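Local atomic coordinates of paenibacillus xanthan lyase (Paenibacillus, PDB entry 6F2P), a protein that cleaves the polysaccharide xanthan as a lyase, probably by the beta-elimination chemistry of polysaccharide lyase family 8. Residues D418-N423 and N514-S519; A575-W580 and S592-R597. All coordinates share one frame; numbering follows the deposited sequence.

Contact 1 of 2, residues D418-N423 and N514-S519; sequences DLSQFN and NRKLNS
Lys516 is gripped at both ends by the loop 418-423. Its NZ donates to Asn423 O at 2.6 Å, in the carbonyl plane, and to Ser420 O at 3.0 Å from above that carbonyl's plane, so the two end residues of the second of two overlapping type I turns hold the ammonium. At its backbone, Lys516 meets the amide of Gln421 twice: Lys516 N donates to Gln421 OE1 at 2.8 Å on a lone pair, and Gln421 NE2 returns a nearly straight bond (178°) to Lys516 O at 3.2 Å. Gln421 CG is anti to the backbone N (chi1 176°) and the chain bends at chi2, laying the amide along the Lys516 main chain and over Arg515. The second proton of Gln421 NE2 goes to Asp418 OD2 (2.7 Å), which fixes the rotation of the amide; water 4 also donates to OE1. The Gln421 amide and the Arg515 guanidinium stack 7° from parallel, with Gln421 CG 3.5 Å from Arg515 CZ. The same CG also sits over the centre of one face of the Phe422 ring, so one methylene touches two flat groups. An alanine here, lacking the amide and CG, would probably loosen the loop's hold on the Lys516 backbone and let the Arg515 guanidinium shift. Arg515 turns NH1 to the carbonyl of Leu414. None of its N-H groups points at Asp418 OD2, 4.3 Å from NH2; that charge probably adds a general attraction, and waters 1 and 2 bridge the two residues, water 1 weakly on the aspartate side. Phe422 continues edge-to-face onto Tyr413, Tyr415 and Phe426. Overlapping type I turns after strand 411-415 thus dock on strand 508-516 near Lys516, a side-chain amide replacing a main-chain partner, within the family 8 super-sandwich domain.

Contact 2 of 2, residues A575-W580 and S592-R597; sequences ARSGSW and STLHTR
Main-chain hydrogen bonds join strands 566-578 and 595-607 as an antiparallel ladder. Arg576 and Arg597 form one hydrogen-bonded pair, through Arg576 N to Arg597 O (2.7 Å) and Arg597 N to Arg576 O (2.8 Å). Gly578 and His595 form the next, longer at 3.2 Å from Gly578 N to His595 O. Between them Ser577 and Thr596 make a non-hydrogen-bonded pair, where CA-H groups reach across: Thr596 CA lies 3.1 Å from Arg576 O. Beyond the ladder, water 5 bridges Trp580 N and Thr593 O, and the Ser579 methylene rests against the carbonyls of Ser592 and Thr593.

Hydroxyl chemistry occupies the face carrying Ser577 and Thr596. Both side chains set their oxygen anti to the carbonyl carbon, which brings Ser577 OG and Thr596 OG1 tip to tip in a hydrogen bond. Thr596 CG2, anti to its backbone N, lies 3.4 Å from Arg576 O and touches Ala575 CB more loosely.

His595 and the two arginines lie on the other face. His595 and Trp580 cross at about a right angle, CD2 of His595 approaching CD1 of Trp580 at 4.0 Å, with ring planes 76° apart. His425 joins them, stacking on His595 and accepting a hydrogen bond from Trp580 NE1 at its ND1. Arg597 bends back so that NH1 donates to Thr596 O, from above the carbonyl plane, while NH2 makes a salt bridge with Asp424. Arg576, on the same face, gives NE to Thr429 O and NH1 to a salt bridge with Glu574.

The two faces of this hairpin therefore differ: Ser577 and Thr596, with Ala575 and Leu594 beside them, lie on one; His595 and the arginines lie on the other, with Trp580 beyond the strand reaching His595, and this polar and aromatic side joins the sheet to the 424-429 segment.

Overall arrangement
From the N terminus, the chain passes the helical domain and strand 411-415 before reaching the loop 418-423. Contact 1 ties this loop to the end of strand 508-516, closing about 90 residues. Only then does the chain enter contact 2, a short closure of 11 residues between strands 566-578 and 595-607; the two closures follow in series and neither nest nor cross. In space they adjoin, because strand 595-607 lies between strands 508-516 and 566-578 in one antiparallel sheet. Lys516 CG packs 4.3 Å from Arg597 CB. Helix 426-429, just after the loop, also meets contact 2 side chains, so both secure the 418-429 region to this sheet.

Contact 1 of 2, residues D418-N423 and N514-S519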
loop_
_atom_site.group_PDB
_atom_site.type_symbol
_atom_site.label_atom_id
_atom_site.label_comp_id
_atom_site.label_asym_id
_atom_site.label_seq_id
_atom_site.Cartn_x
_atom_site.Cartn_y
_atom_site.Cartn_z
ATOM N N ASP A 418 10.787 20.604 17.373
ATOM C CA ASP A 418 10.196 21.844 16.899
ATOM C C ASP A 418 8.715 21.603 16.649
ATOM O O ASP A 418 8.283 21.477 15.502
ATOM C CB ASP A 418 10.890 22.305 15.615
ATOM C CG ASP A 418 10.403 23.656 15.142
ATOM O OD1 ASP A 418 9.672 24.322 15.896
ATOM O OD2 ASP A 418 10.755 24.052 14.016
ATOM N N LEU A 419 7.945 21.547 17.734
ATOM C CA LEU A 419 6.538 21.148 17.686
ATOM C C LEU A 419 5.677 22.018 16.781
ATOM O O LEU A 419 4.626 21.580 16.311
ATOM C CB LEU A 419 5.933 21.118 19.097
ATOM C CG LEU A 419 6.638 20.230 20.127
ATOM C CD1 LEU A 419 5.805 20.132 21.387
ATOM C CD2 LEU A 419 6.928 18.851 19.559
ATOM N N SER A 420 6.116 23.247 16.534
ATOM C CA SER A 420 5.274 24.198 15.821
ATOM C C SER A 420 5.593 24.256 14.333
ATOM O O SER A 420 4.971 25.019 13.594
ATOM C CB SER A 420 5.395 25.598 16.431
ATOM O OG SER A 420 6.613 26.202 16.043
ATOM N N GLN A 421 6.563 23.450 13.911
ATOM C CA GLN A 421 7.073 23.492 12.547
ATOM C C GLN A 421 5.994 23.637 11.478
ATOM O O GLN A 421 6.099 24.485 10.595
ATOM C CB GLN A 421 7.942 22.264 12.262
ATOM C CG GLN A 421 8.446 22.171 10.825
ATOM C CD GLN A 421 9.320 23.351 10.426
ATOM O OE1 GLN A 421 9.419 23.689 9.248
ATOM N NE2 GLN A 421 9.957 23.980 11.405
ATOM N N PHE A 422 4.949 22.823 11.571
ATOM C CA PHE A 422 3.940 22.779 10.518
ATOM C C PHE A 422 2.663 23.507 10.898
ATOM O O PHE A 422 1.725 23.581 10.099
ATOM C CB PHE A 422 3.647 21.335 10.106
ATOM C CG PHE A 422 4.851 20.613 9.585
ATOM C CD1 PHE A 422 5.416 20.975 8.375
ATOM C CD2 PHE A 422 5.438 19.598 10.313
ATOM C CE1 PHE A 422 6.536 20.332 7.896
ATOM C CE2 PHE A 422 6.554 18.948 9.835
ATOM C CZ PHE A 422 7.103 19.314 8.623
ATOM N N ASN A 423 2.624 24.029 12.119
ATOM C CA ASN A 423 1.588 24.981 12.506
ATOM C C ASN A 423 2.209 26.380 12.601
ATOM O O ASN A 423 3.231 26.634 11.959
ATOM C CB ASN A 423 0.855 24.554 13.788
ATOM C CG ASN A 423 1.794 24.100 14.887
ATOM O OD1 ASN A 423 2.269 24.909 15.682
ATOM N ND2 ASN A 423 2.054 22.790 14.948
ATOM N N ASN A 514 12.662 22.557 3.116
ATOM C CA ASN A 514 12.020 23.861 3.125
ATOM C C ASN A 514 11.536 24.110 4.540
ATOM O O ASN A 514 10.356 23.983 4.826
ATOM C CB ASN A 514 10.865 23.937 2.120
ATOM C CG ASN A 514 10.496 25.373 1.779
ATOM O OD1 ASN A 514 10.860 26.298 2.501
ATOM N ND2 ASN A 514 9.784 25.566 0.677
ATOM N N ARG A 515 12.464 24.442 5.432
ATOM C CA ARG A 515 12.187 24.432 6.862
ATOM C C ARG A 515 11.821 25.805 7.375
ATOM O O ARG A 515 12.464 26.789 7.019
ATOM C CB ARG A 515 13.424 23.954 7.624
ATOM C CG ARG A 515 13.164 23.554 9.071
ATOM C CD ARG A 515 12.554 22.164 9.127
ATOM N NE ARG A 515 12.311 21.714 10.495
ATOM C CZ ARG A 515 11.612 20.624 10.795
ATOM N NH1 ARG A 515 11.099 19.891 9.820
ATOM N NH2 ARG A 515 11.420 20.273 12.062
ATOM N N LYS A 516 10.808 25.873 8.233
ATOM C CA LYS A 516 10.475 27.133 8.884
ATOM C C LYS A 516 11.456 27.400 10.014
ATOM O O LYS A 516 11.779 26.498 10.786
ATOM C CB LYS A 516 9.048 27.123 9.425
ATOM C CG LYS A 516 8.503 28.516 9.663
ATOM C CD LYS A 516 7.547 28.541 10.818
ATOM C CE LYS A 516 6.394 27.611 10.586
ATOM N NZ LYS A 516 5.671 27.388 11.859
ATOM N N LEU A 517 11.914 28.642 10.114
ATOM C CA LEU A 517 12.969 29.002 11.054
ATOM C C LEU A 517 12.422 29.743 12.270
ATOM O O LEU A 517 11.211 29.939 12.390
ATOM C CB LEU A 517 14.032 29.842 10.343
ATOM C CG LEU A 517 14.537 29.181 9.056
ATOM C CD1 LEU A 517 15.621 30.006 8.382
ATOM C CD2 LEU A 517 15.046 27.777 9.364
ATOM N N ASN A 518 13.311 30.145 13.175
ATOM C CA ASN A 518 12.904 30.965 14.305
ATOM C C ASN A 518 12.470 32.352 13.829
ATOM O O ASN A 518 12.527 32.646 12.630
ATOM C CB ASN A 518 13.998 31.041 15.373
ATOM C CG ASN A 518 15.298 31.631 14.855
ATOM O OD1 ASN A 518 15.314 32.477 13.955
ATOM N ND2 ASN A 518 16.403 31.192 15.439
ATOM N N SER A 519 12.046 33.205 14.757
ATOM C CA SER A 519 11.431 34.480 14.377
ATOM C C SER A 519 12.430 35.427 13.717
ATOM O O SER A 519 12.041 36.298 12.947
ATOM C CB SER A 519 10.746 35.149 15.569
ATOM O OG SER A 519 11.691 35.476 16.567
HETATM O O HOH W 1 13.364 22.170 12.803
HETATM O O HOH W 2 9.393 19.214 13.408
HETATM O O HOH W 3 11.924 26.527 13.422
HETATM O O HOH W 4 9.283 22.178 6.464
#

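Contact 2 of 2, residues A575-W580 and S592-R597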
loop_
_atom_site.group_PDB
_atom_site.type_symbol
_atom_site.label_atom_id
_atom_site.label_comp_id
_atom_site.label_asym_id
_atom_site.label_seq_id
_atom_site.Cartn_x
_atom_site.Cartn_y
_atom_site.Cartn_z
ATOM N N ALA A 575 12.346 35.612 4.134
ATOM C CA ALA A 575 11.096 35.830 4.859
ATOM C C ALA A 575 9.960 35.745 3.856
ATOM O O ALA A 575 10.063 36.253 2.733
ATOM C CB ALA A 575 11.092 37.185 5.545
ATOM N N ARG A 576 8.877 35.089 4.244
ATOM C CA ARG A 576 7.764 34.952 3.321
ATOM C C ARG A 576 6.464 35.447 3.921
ATOM O O ARG A 576 6.223 35.290 5.120
ATOM C CB ARG A 576 7.645 33.511 2.840
ATOM C CG ARG A 576 8.810 33.104 1.967
ATOM C CD ARG A 576 8.631 31.718 1.425
ATOM N NE ARG A 576 7.423 31.589 0.618
ATOM C CZ ARG A 576 7.392 31.745 -0.701
ATOM N NH1 ARG A 576 8.507 32.051 -1.354
ATOM N NH2 ARG A 576 6.249 31.594 -1.361
ATOM N N SER A 577 5.647 36.080 3.085
ATOM C CA SER A 577 4.344 36.551 3.526
ATOM C C SER A 577 3.250 35.948 2.679
ATOM O O SER A 577 3.456 35.611 1.507
ATOM C CB SER A 577 4.255 38.078 3.505
ATOM O OG SER A 577 4.993 38.637 4.576
ATOM N N GLY A 578 2.091 35.798 3.296
ATOM C CA GLY A 578 0.922 35.287 2.617
ATOM C C GLY A 578 -0.183 35.185 3.638
ATOM O O GLY A 578 0.041 35.410 4.839
ATOM N N SER A 579 -1.375 34.845 3.169
ATOM C CA SER A 579 -2.496 34.629 4.065
ATOM C C SER A 579 -3.185 33.316 3.718
ATOM O O SER A 579 -3.009 32.772 2.621
ATOM C CB SER A 579 -3.491 35.795 3.985
ATOM O OG SER A 579 -4.227 35.758 2.778
ATOM N N TRP A 580 -3.992 32.823 4.646
ATOM C CA TRP A 580 -4.715 31.572 4.455
ATOM C C TRP A 580 -5.706 31.607 3.303
ATOM O O TRP A 580 -6.117 30.558 2.806
ATOM C CB TRP A 580 -5.416 31.184 5.752
ATOM C CG TRP A 580 -4.441 30.722 6.754
ATOM C CD1 TRP A 580 -3.798 31.480 7.682
ATOM C CD2 TRP A 580 -3.954 29.387 6.909
ATOM N NE1 TRP A 580 -2.948 30.696 8.421
ATOM C CE2 TRP A 580 -3.024 29.406 7.962
ATOM C CE3 TRP A 580 -4.225 28.173 6.266
ATOM C CZ2 TRP A 580 -2.369 28.258 8.389
ATOM C CZ3 TRP A 580 -3.570 27.046 6.687
ATOM C CH2 TRP A 580 -2.652 27.092 7.737
ATOM N N SER A 592 -8.003 36.685 5.530
ATOM C CA SER A 592 -7.053 37.432 4.718
ATOM C C SER A 592 -5.924 38.070 5.505
ATOM O O SER A 592 -5.059 38.718 4.914
ATOM C CB SER A 592 -7.771 38.485 3.873
ATOM O OG SER A 592 -8.635 37.872 2.927
ATOM N N THR A 593 -5.927 37.886 6.822
ATOM C CA THR A 593 -4.839 38.393 7.654
ATOM C C THR A 593 -3.481 37.887 7.173
ATOM O O THR A 593 -3.276 36.686 6.973
ATOM C CB THR A 593 -5.015 38.012 9.124
ATOM O OG1 THR A 593 -6.249 38.556 9.616
ATOM C CG2 THR A 593 -3.854 38.555 9.947
ATOM N N LEU A 594 -2.562 38.821 6.975
ATOM C CA LEU A 594 -1.233 38.519 6.466
ATOM C C LEU A 594 -0.327 38.007 7.585
ATOM O O LEU A 594 -0.464 38.409 8.743
ATOM C CB LEU A 594 -0.633 39.779 5.864
ATOM C CG LEU A 594 0.520 39.622 4.883
ATOM C CD1 LEU A 594 -0.028 39.290 3.496
ATOM C CD2 LEU A 594 1.364 40.894 4.874
ATOM N N HIS A 595 0.588 37.109 7.228
ATOM C CA HIS A 595 1.534 36.524 8.172
ATOM C C HIS A 595 2.896 36.444 7.513
ATOM O O HIS A 595 2.996 36.224 6.300
ATOM C CB HIS A 595 1.110 35.110 8.554
ATOM C CG HIS A 595 -0.243 35.038 9.176
ATOM N ND1 HIS A 595 -0.491 35.455 10.463
ATOM C CD2 HIS A 595 -1.427 34.600 8.682
ATOM C CE1 HIS A 595 -1.773 35.277 10.741
ATOM N NE2 HIS A 595 -2.359 34.758 9.675
ATOM N N THR A 596 3.946 36.604 8.310
ATOM C CA THR A 596 5.290 36.530 7.770
ATOM C C THR A 596 6.127 35.528 8.541
ATOM O O THR A 596 6.292 35.644 9.759
ATOM C CB THR A 596 5.998 37.897 7.757
ATOM O OG1 THR A 596 5.226 38.833 6.992
ATOM C CG2 THR A 596 7.367 37.758 7.125
ATOM N N ARG A 597 6.646 34.538 7.823
ATOM C CA ARG A 597 7.476 33.502 8.428
ATOM C C ARG A 597 8.775 33.302 7.651
ATOM O O ARG A 597 8.845 33.601 6.452
ATOM C CB ARG A 597 6.691 32.197 8.513
ATOM C CG ARG A 597 5.526 32.267 9.469
ATOM C CD ARG A 597 6.046 32.577 10.854
ATOM N NE ARG A 597 5.003 32.502 11.867
ATOM C CZ ARG A 597 4.366 33.555 12.366
ATOM N NH1 ARG A 597 4.670 34.781 11.944
ATOM N NH2 ARG A 597 3.429 33.381 13.294
HETATM O O HOH W 5 -4.556 34.560 7.048
#